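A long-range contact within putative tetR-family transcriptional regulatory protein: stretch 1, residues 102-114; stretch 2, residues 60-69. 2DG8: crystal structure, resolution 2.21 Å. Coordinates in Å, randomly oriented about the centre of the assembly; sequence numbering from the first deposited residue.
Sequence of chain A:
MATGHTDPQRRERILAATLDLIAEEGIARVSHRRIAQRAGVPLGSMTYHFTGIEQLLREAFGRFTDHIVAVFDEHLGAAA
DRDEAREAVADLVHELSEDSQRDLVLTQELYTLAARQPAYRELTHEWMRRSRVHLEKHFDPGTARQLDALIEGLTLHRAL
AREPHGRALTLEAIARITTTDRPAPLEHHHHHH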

ATOM      1  N   ARG A 102      -6.510  -0.302  12.542  1.00 36.08           N
ATOM      2  CA  ARG A 102      -5.231  -0.747  13.105  1.00 35.82           C
ATOM      3  C   ARG A 102      -4.544  -1.693  12.119  1.00 34.51           C
ATOM      4  O   ARG A 102      -3.348  -1.583  11.876  1.00 33.98           O
ATOM      5  CB  ARG A 102      -5.464  -1.470  14.435  1.00 37.88           C
ATOM      6  CG  ARG A 102      -4.265  -2.244  14.970  1.00 39.94           C
ATOM      7  CD  ARG A 102      -4.732  -3.529  15.641  1.00 44.16           C
ATOM      8  NE  ARG A 102      -3.634  -4.335  16.174  1.00 44.85           N
ATOM      9  CZ  ARG A 102      -2.899  -3.993  17.227  1.00 49.14           C
ATOM     10  NH1 ARG A 102      -1.920  -4.791  17.638  1.00 47.71           N
ATOM     11  NH2 ARG A 102      -3.145  -2.858  17.875  1.00 48.20           N
ATOM     12  N   ASP A 103      -5.307  -2.621  11.553  1.00 33.96           N
ATOM     13  CA  ASP A 103      -4.752  -3.561  10.588  1.00 33.30           C
ATOM     14  C   ASP A 103      -4.309  -2.846   9.303  1.00 33.63           C
ATOM     15  O   ASP A 103      -3.252  -3.151   8.739  1.00 32.81           O
ATOM     16  CB  ASP A 103      -5.772  -4.659  10.281  1.00 34.53           C
ATOM     17  CG  ASP A 103      -5.948  -5.629  11.445  1.00 36.23           C
ATOM     18  OD1 ASP A 103      -6.826  -6.517  11.369  1.00 36.61           O
ATOM     19  OD2 ASP A 103      -5.194  -5.504  12.440  1.00 38.80           O
ATOM     20  N   LEU A 104      -5.111  -1.890   8.846  1.00 32.44           N
ATOM     21  CA  LEU A 104      -4.771  -1.130   7.649  1.00 31.61           C
ATOM     22  C   LEU A 104      -3.456  -0.380   7.876  1.00 30.06           C
ATOM     23  O   LEU A 104      -2.579  -0.376   7.020  1.00 29.44           O
ATOM     24  CB  LEU A 104      -5.888  -0.132   7.324  1.00 31.97           C
ATOM     25  CG  LEU A 104      -5.618   0.903   6.232  1.00 35.64           C
ATOM     26  CD1 LEU A 104      -5.455   0.217   4.866  1.00 33.52           C
ATOM     27  CD2 LEU A 104      -6.774   1.905   6.212  1.00 37.46           C
ATOM     28  N   VAL A 105      -3.332   0.263   9.032  1.00 28.85           N
ATOM     29  CA  VAL A 105      -2.118   1.012   9.366  1.00 29.94           C
ATOM     30  C   VAL A 105      -0.886   0.101   9.473  1.00 28.01           C
ATOM     31  O   VAL A 105       0.183   0.433   8.957  1.00 30.43           O
ATOM     32  CB  VAL A 105      -2.311   1.803  10.705  1.00 32.49           C
ATOM     33  CG1 VAL A 105      -0.999   2.444  11.151  1.00 31.46           C
ATOM     34  CG2 VAL A 105      -3.371   2.873  10.518  1.00 29.16           C
ATOM     35  N   LEU A 106      -1.034  -1.052  10.124  1.00 28.86           N
ATOM     36  CA  LEU A 106       0.088  -1.986  10.271  1.00 26.61           C
ATOM     37  C   LEU A 106       0.484  -2.524   8.899  1.00 27.53           C
ATOM     38  O   LEU A 106       1.670  -2.709   8.603  1.00 26.62           O
ATOM     39  CB  LEU A 106      -0.286  -3.130  11.220  1.00 27.99           C
ATOM     40  CG  LEU A 106      -0.438  -2.736  12.707  1.00 29.87           C
ATOM     41  CD1 LEU A 106      -0.931  -3.935  13.539  1.00 26.35           C
ATOM     42  CD2 LEU A 106       0.904  -2.235  13.241  1.00 29.59           C
ATOM     43  N   THR A 107      -0.508  -2.762   8.052  1.00 26.07           N
ATOM     44  CA  THR A 107      -0.231  -3.238   6.710  1.00 28.94           C
ATOM     45  C   THR A 107       0.608  -2.184   5.986  1.00 27.62           C
ATOM     46  O   THR A 107       1.633  -2.495   5.385  1.00 27.49           O
ATOM     47  CB  THR A 107      -1.539  -3.470   5.894  1.00 27.18           C
ATOM     48  OG1 THR A 107      -2.344  -4.461   6.537  1.00 29.04           O
ATOM     49  CG2 THR A 107      -1.218  -3.941   4.495  1.00 25.60           C
ATOM     50  N   GLN A 108       0.174  -0.931   6.045  1.00 29.81           N
ATOM     51  CA  GLN A 108       0.916   0.126   5.364  1.00 30.57           C
ATOM     52  C   GLN A 108       2.292   0.376   5.984  1.00 30.88           C
ATOM     53  O   GLN A 108       3.241   0.701   5.273  1.00 32.95           O
ATOM     54  CB  GLN A 108       0.096   1.422   5.336  1.00 30.27           C
ATOM     55  CG  GLN A 108      -1.237   1.270   4.596  1.00 31.27           C
ATOM     56  CD  GLN A 108      -1.066   0.765   3.166  1.00 33.70           C
ATOM     57  OE1 GLN A 108      -1.847  -0.052   2.692  1.00 36.95           O
ATOM     58  NE2 GLN A 108      -0.050   1.259   2.476  1.00 32.86           N
ATOM     59  N   GLU A 109       2.410   0.229   7.299  1.00 28.86           N
ATOM     60  CA  GLU A 109       3.712   0.432   7.937  1.00 30.34           C
ATOM     61  C   GLU A 109       4.664  -0.609   7.375  1.00 30.34           C
ATOM     62  O   GLU A 109       5.779  -0.287   6.967  1.00 32.56           O
ATOM     63  CB  GLU A 109       3.620   0.274   9.465  1.00 26.13           C
ATOM     64  CG  GLU A 109       3.030   1.473  10.191  1.00 29.89           C
ATOM     65  CD  GLU A 109       3.988   2.664  10.264  1.00 35.98           C
ATOM     66  OE1 GLU A 109       5.175   2.505   9.909  1.00 41.10           O
ATOM     67  OE2 GLU A 109       3.563   3.760  10.695  1.00 33.84           O
ATOM     68  N   LEU A 110       4.214  -1.859   7.337  1.00 31.04           N
ATOM     69  CA  LEU A 110       5.051  -2.934   6.828  1.00 33.11           C
ATOM     70  C   LEU A 110       5.511  -2.679   5.401  1.00 33.87           C
ATOM     71  O   LEU A 110       6.687  -2.851   5.084  1.00 35.50           O
ATOM     72  CB  LEU A 110       4.316  -4.278   6.893  1.00 29.91           C
ATOM     73  CG  LEU A 110       5.087  -5.422   6.232  1.00 30.69           C
ATOM     74  CD1 LEU A 110       6.479  -5.515   6.819  1.00 31.23           C
ATOM     75  CD2 LEU A 110       4.335  -6.728   6.421  1.00 30.79           C
ATOM     76  N   TYR A 111       4.583  -2.274   4.541  1.00 34.72           N
ATOM     77  CA  TYR A 111       4.914  -1.996   3.144  1.00 35.44           C
ATOM     78  C   TYR A 111       5.975  -0.903   3.001  1.00 35.51           C
ATOM     79  O   TYR A 111       6.837  -0.988   2.128  1.00 34.91           O
ATOM     80  CB  TYR A 111       3.652  -1.601   2.370  1.00 35.43           C
ATOM     81  CG  TYR A 111       2.692  -2.742   2.143  1.00 37.24           C
ATOM     82  CD1 TYR A 111       1.422  -2.518   1.617  1.00 36.60           C
ATOM     83  CD2 TYR A 111       3.056  -4.053   2.448  1.00 36.75           C
ATOM     84  CE1 TYR A 111       0.539  -3.573   1.402  1.00 36.69           C
ATOM     85  CE2 TYR A 111       2.189  -5.104   2.240  1.00 35.40           C
ATOM     86  CZ  TYR A 111       0.935  -4.864   1.719  1.00 36.55           C
ATOM     87  OH  TYR A 111       0.086  -5.917   1.518  1.00 31.59           O
ATOM     88  N   THR A 112       5.911   0.123   3.850  1.00 36.79           N
ATOM     89  CA  THR A 112       6.891   1.213   3.782  1.00 36.20           C
ATOM     90  C   THR A 112       8.239   0.670   4.222  1.00 35.97           C
ATOM     91  O   THR A 112       9.267   0.973   3.619  1.00 36.68           O
ATOM     92  CB  THR A 112       6.486   2.415   4.686  1.00 36.14           C
ATOM     93  OG1 THR A 112       5.215   2.915   4.262  1.00 34.29           O
ATOM     94  CG2 THR A 112       7.499   3.557   4.573  1.00 33.39           C
ATOM     95  N   LEU A 113       8.226  -0.156   5.264  1.00 37.76           N
ATOM     96  CA  LEU A 113       9.458  -0.752   5.774  1.00 38.55           C
ATOM     97  C   LEU A 113      10.107  -1.623   4.693  1.00 38.23           C
ATOM     98  O   LEU A 113      11.309  -1.519   4.429  1.00 38.78           O
ATOM     99  CB  LEU A 113       9.160  -1.590   7.028  1.00 39.61           C
ATOM    100  CG  LEU A 113      10.335  -2.226   7.786  1.00 43.70           C
ATOM    101  CD1 LEU A 113      11.373  -1.177   8.193  1.00 39.92           C
ATOM    102  CD2 LEU A 113       9.791  -2.919   9.028  1.00 44.70           C
ATOM    103  N   ALA A 114       9.306  -2.472   4.060  1.00 36.99           N
ATOM    104  CA  ALA A 114       9.810  -3.355   3.013  1.00 37.88           C
ATOM    105  C   ALA A 114      10.308  -2.555   1.807  1.00 38.74           C
ATOM    106  O   ALA A 114      11.252  -2.961   1.135  1.00 39.15           O
ATOM    107  CB  ALA A 114       8.725  -4.344   2.584  1.00 34.86           C
TER
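Stretch 2, residues 60-69: AFGRFTDHIV

Stretch 2 is helical from A60 to V69, part of a longer helix, and it packs on another helix, residues 102-114. The helices cross steeply, nearer antiparallel than parallel, with 127° between their N-to-C directions (signed crossing angle -127°). Their axes approach to 10.9 Å, a spacing that leaves room for large side chains between the backbones. The register follows: F61 lies opposite L110, CA to CA 7.1 Å, and F64 opposite L106, CA to CA 7.8 Å.

Two phenylalanines are the main bumps. F61 (chi1 m) is a knob in the hollow formed by L106, E109, L110 and L113. L110 covers one face of its ring: L110 CB is 3.9 Å from F61 CD2, and L110 CD1 makes a CH-pi contact 4.3 Å from the ring centroid. L113 CD2 comes to 3.5 Å from F61 CE1. E109 CB lines the hollow, 4.2 Å from F61 CZ; the end of the E109 side chain leads away.

F64 (chi1 t) lies one turn further along. L106 CB sits over a face of the F64 ring, 3.8 Å from its centroid, in a second CH-pi contact. L106 CD1 also reaches F64 CD2 at 3.6 Å. The tip of the ring extends to the backbone of stretch 1, with F64 CZ 3.3 Å from D103 O. T107 OG1 lies at the ring edge, 3.3 Å from F64 CZ. T107 OG1 donates a hydrogen bond to D103 O within its own helix, at 2.7 Å.

Beyond F64, H67 adds the one hydrogen bond across the stretches: H67 NE2 donates to D103 OD1 at 3.0 Å, with an N-H...acceptor angle of 159°. I68 CD1 lies 4.0 Å from the same D103 OD1. G62, R63 and D66 make no contact with stretch 1. The contact buries 469 Å², both sides summed.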

ATOM      1  N   ALA A  60       7.459  -9.372  15.103  1.00 34.44           N
ATOM      2  CA  ALA A  60       6.217  -8.628  15.308  1.00 33.98           C
ATOM      3  C   ALA A  60       5.375  -8.576  14.033  1.00 33.96           C
ATOM      4  O   ALA A  60       4.184  -8.872  14.056  1.00 33.57           O
ATOM      5  CB  ALA A  60       6.515  -7.212  15.782  1.00 32.27           C
ATOM      6  N   PHE A  61       5.997  -8.186  12.927  1.00 34.04           N
ATOM      7  CA  PHE A  61       5.288  -8.093  11.656  1.00 33.80           C
ATOM      8  C   PHE A  61       4.950  -9.475  11.115  1.00 34.11           C
ATOM      9  O   PHE A  61       4.028  -9.634  10.305  1.00 33.32           O
ATOM     10  CB  PHE A  61       6.118  -7.307  10.640  1.00 31.02           C
ATOM     11  CG  PHE A  61       5.991  -5.805  10.786  1.00 32.92           C
ATOM     12  CD1 PHE A  61       7.115  -5.012  10.975  1.00 29.90           C
ATOM     13  CD2 PHE A  61       4.745  -5.186  10.698  1.00 32.79           C
ATOM     14  CE1 PHE A  61       7.005  -3.621  11.072  1.00 33.02           C
ATOM     15  CE2 PHE A  61       4.621  -3.798  10.795  1.00 34.64           C
ATOM     16  CZ  PHE A  61       5.756  -3.010  10.980  1.00 30.02           C
ATOM     17  N   GLY A  62       5.705 -10.470  11.563  1.00 32.95           N
ATOM     18  CA  GLY A  62       5.447 -11.831  11.142  1.00 34.01           C
ATOM     19  C   GLY A  62       4.171 -12.274  11.833  1.00 35.53           C
ATOM     20  O   GLY A  62       3.363 -12.993  11.253  1.00 37.08           O
ATOM     21  N   ARG A  63       3.993 -11.844  13.081  1.00 34.28           N
ATOM     22  CA  ARG A  63       2.788 -12.182  13.832  1.00 35.74           C
ATOM     23  C   ARG A  63       1.567 -11.515  13.187  1.00 34.33           C
ATOM     24  O   ARG A  63       0.507 -12.137  13.058  1.00 31.98           O
ATOM     25  CB  ARG A  63       2.890 -11.709  15.285  1.00 36.08           C
ATOM     26  CG  ARG A  63       1.574 -11.849  16.020  1.00 43.16           C
ATOM     27  CD  ARG A  63       1.396 -10.822  17.126  1.00 47.49           C
ATOM     28  NE  ARG A  63       1.949 -11.265  18.399  1.00 51.37           N
ATOM     29  CZ  ARG A  63       1.253 -11.308  19.534  1.00 52.68           C
ATOM     30  NH1 ARG A  63      -0.024 -10.933  19.549  1.00 52.31           N
ATOM     31  NH2 ARG A  63       1.828 -11.732  20.648  1.00 49.00           N
ATOM     32  N   PHE A  64       1.709 -10.239  12.821  1.00 33.23           N
ATOM     33  CA  PHE A  64       0.616  -9.509  12.172  1.00 33.77           C
ATOM     34  C   PHE A  64       0.302 -10.200  10.844  1.00 32.22           C
ATOM     35  O   PHE A  64      -0.852 -10.342  10.449  1.00 34.02           O
ATOM     36  CB  PHE A  64       1.009  -8.048  11.907  1.00 32.71           C
ATOM     37  CG  PHE A  64       0.043  -7.327  11.019  1.00 33.07           C
ATOM     38  CD1 PHE A  64       0.323  -7.135   9.670  1.00 32.63           C
ATOM     39  CD2 PHE A  64      -1.187  -6.896  11.519  1.00 35.29           C
ATOM     40  CE1 PHE A  64      -0.611  -6.528   8.828  1.00 32.30           C
ATOM     41  CE2 PHE A  64      -2.129  -6.290  10.683  1.00 34.11           C
ATOM     42  CZ  PHE A  64      -1.837  -6.107   9.337  1.00 30.65           C
ATOM     43  N   THR A  65       1.351 -10.642  10.175  1.00 31.40           N
ATOM     44  CA  THR A  65       1.235 -11.341   8.903  1.00 34.18           C
ATOM     45  C   THR A  65       0.430 -12.637   9.051  1.00 33.90           C
ATOM     46  O   THR A  65      -0.455 -12.922   8.240  1.00 33.10           O
ATOM     47  CB  THR A  65       2.656 -11.604   8.336  1.00 33.89           C
ATOM     48  OG1 THR A  65       2.895 -10.669   7.274  1.00 38.72           O
ATOM     49  CG2 THR A  65       2.831 -13.038   7.851  1.00 36.43           C
ATOM     50  N   ASP A  66       0.718 -13.403  10.098  1.00 33.95           N
ATOM     51  CA  ASP A  66       0.008 -14.657  10.359  1.00 35.90           C
ATOM     52  C   ASP A  66      -1.484 -14.386  10.527  1.00 34.64           C
ATOM     53  O   ASP A  66      -2.332 -15.151  10.064  1.00 34.12           O
ATOM     54  CB  ASP A  66       0.546 -15.316  11.639  1.00 36.76           C
ATOM     55  CG  ASP A  66       1.931 -15.926  11.455  1.00 41.27           C
ATOM     56  OD1 ASP A  66       2.576 -16.262  12.474  1.00 43.53           O
ATOM     57  OD2 ASP A  66       2.374 -16.083  10.298  1.00 41.59           O
ATOM     58  N   HIS A  67      -1.786 -13.282  11.200  1.00 35.79           N
ATOM     59  CA  HIS A  67      -3.157 -12.853  11.481  1.00 35.71           C
ATOM     60  C   HIS A  67      -3.998 -12.581  10.229  1.00 34.95           C
ATOM     61  O   HIS A  67      -5.124 -13.068  10.114  1.00 35.76           O
ATOM     62  CB  HIS A  67      -3.110 -11.599  12.373  1.00 38.16           C
ATOM     63  CG  HIS A  67      -4.377 -10.802  12.373  1.00 43.18           C
ATOM     64  ND1 HIS A  67      -5.532 -11.231  12.994  1.00 43.43           N
ATOM     65  CD2 HIS A  67      -4.672  -9.601  11.818  1.00 45.03           C
ATOM     66  CE1 HIS A  67      -6.481 -10.328  12.822  1.00 46.53           C
ATOM     67  NE2 HIS A  67      -5.986  -9.330  12.112  1.00 46.18           N
ATOM     68  N   ILE A  68      -3.455 -11.805   9.297  1.00 34.72           N
ATOM     69  CA  ILE A  68      -4.178 -11.485   8.073  1.00 35.20           C
ATOM     70  C   ILE A  68      -4.313 -12.723   7.195  1.00 36.14           C
ATOM     71  O   ILE A  68      -5.350 -12.933   6.557  1.00 33.94           O
ATOM     72  CB  ILE A  68      -3.478 -10.348   7.293  1.00 35.26           C
ATOM     73  CG1 ILE A  68      -3.433  -9.084   8.162  1.00 35.85           C
ATOM     74  CG2 ILE A  68      -4.247 -10.030   6.017  1.00 37.53           C
ATOM     75  CD1 ILE A  68      -4.808  -8.510   8.500  1.00 28.00           C
ATOM     76  N   VAL A  69      -3.269 -13.547   7.170  1.00 36.26           N
ATOM     77  CA  VAL A  69      -3.304 -14.779   6.394  1.00 37.07           C
ATOM     78  C   VAL A  69      -4.456 -15.637   6.909  1.00 36.02           C
ATOM     79  O   VAL A  69      -5.157 -16.289   6.139  1.00 35.72           O
ATOM     80  CB  VAL A  69      -1.981 -15.563   6.533  1.00 38.18           C
ATOM     81  CG1 VAL A  69      -2.169 -17.013   6.084  1.00 38.08           C
ATOM     82  CG2 VAL A  69      -0.900 -14.892   5.689  1.00 39.54           C
TER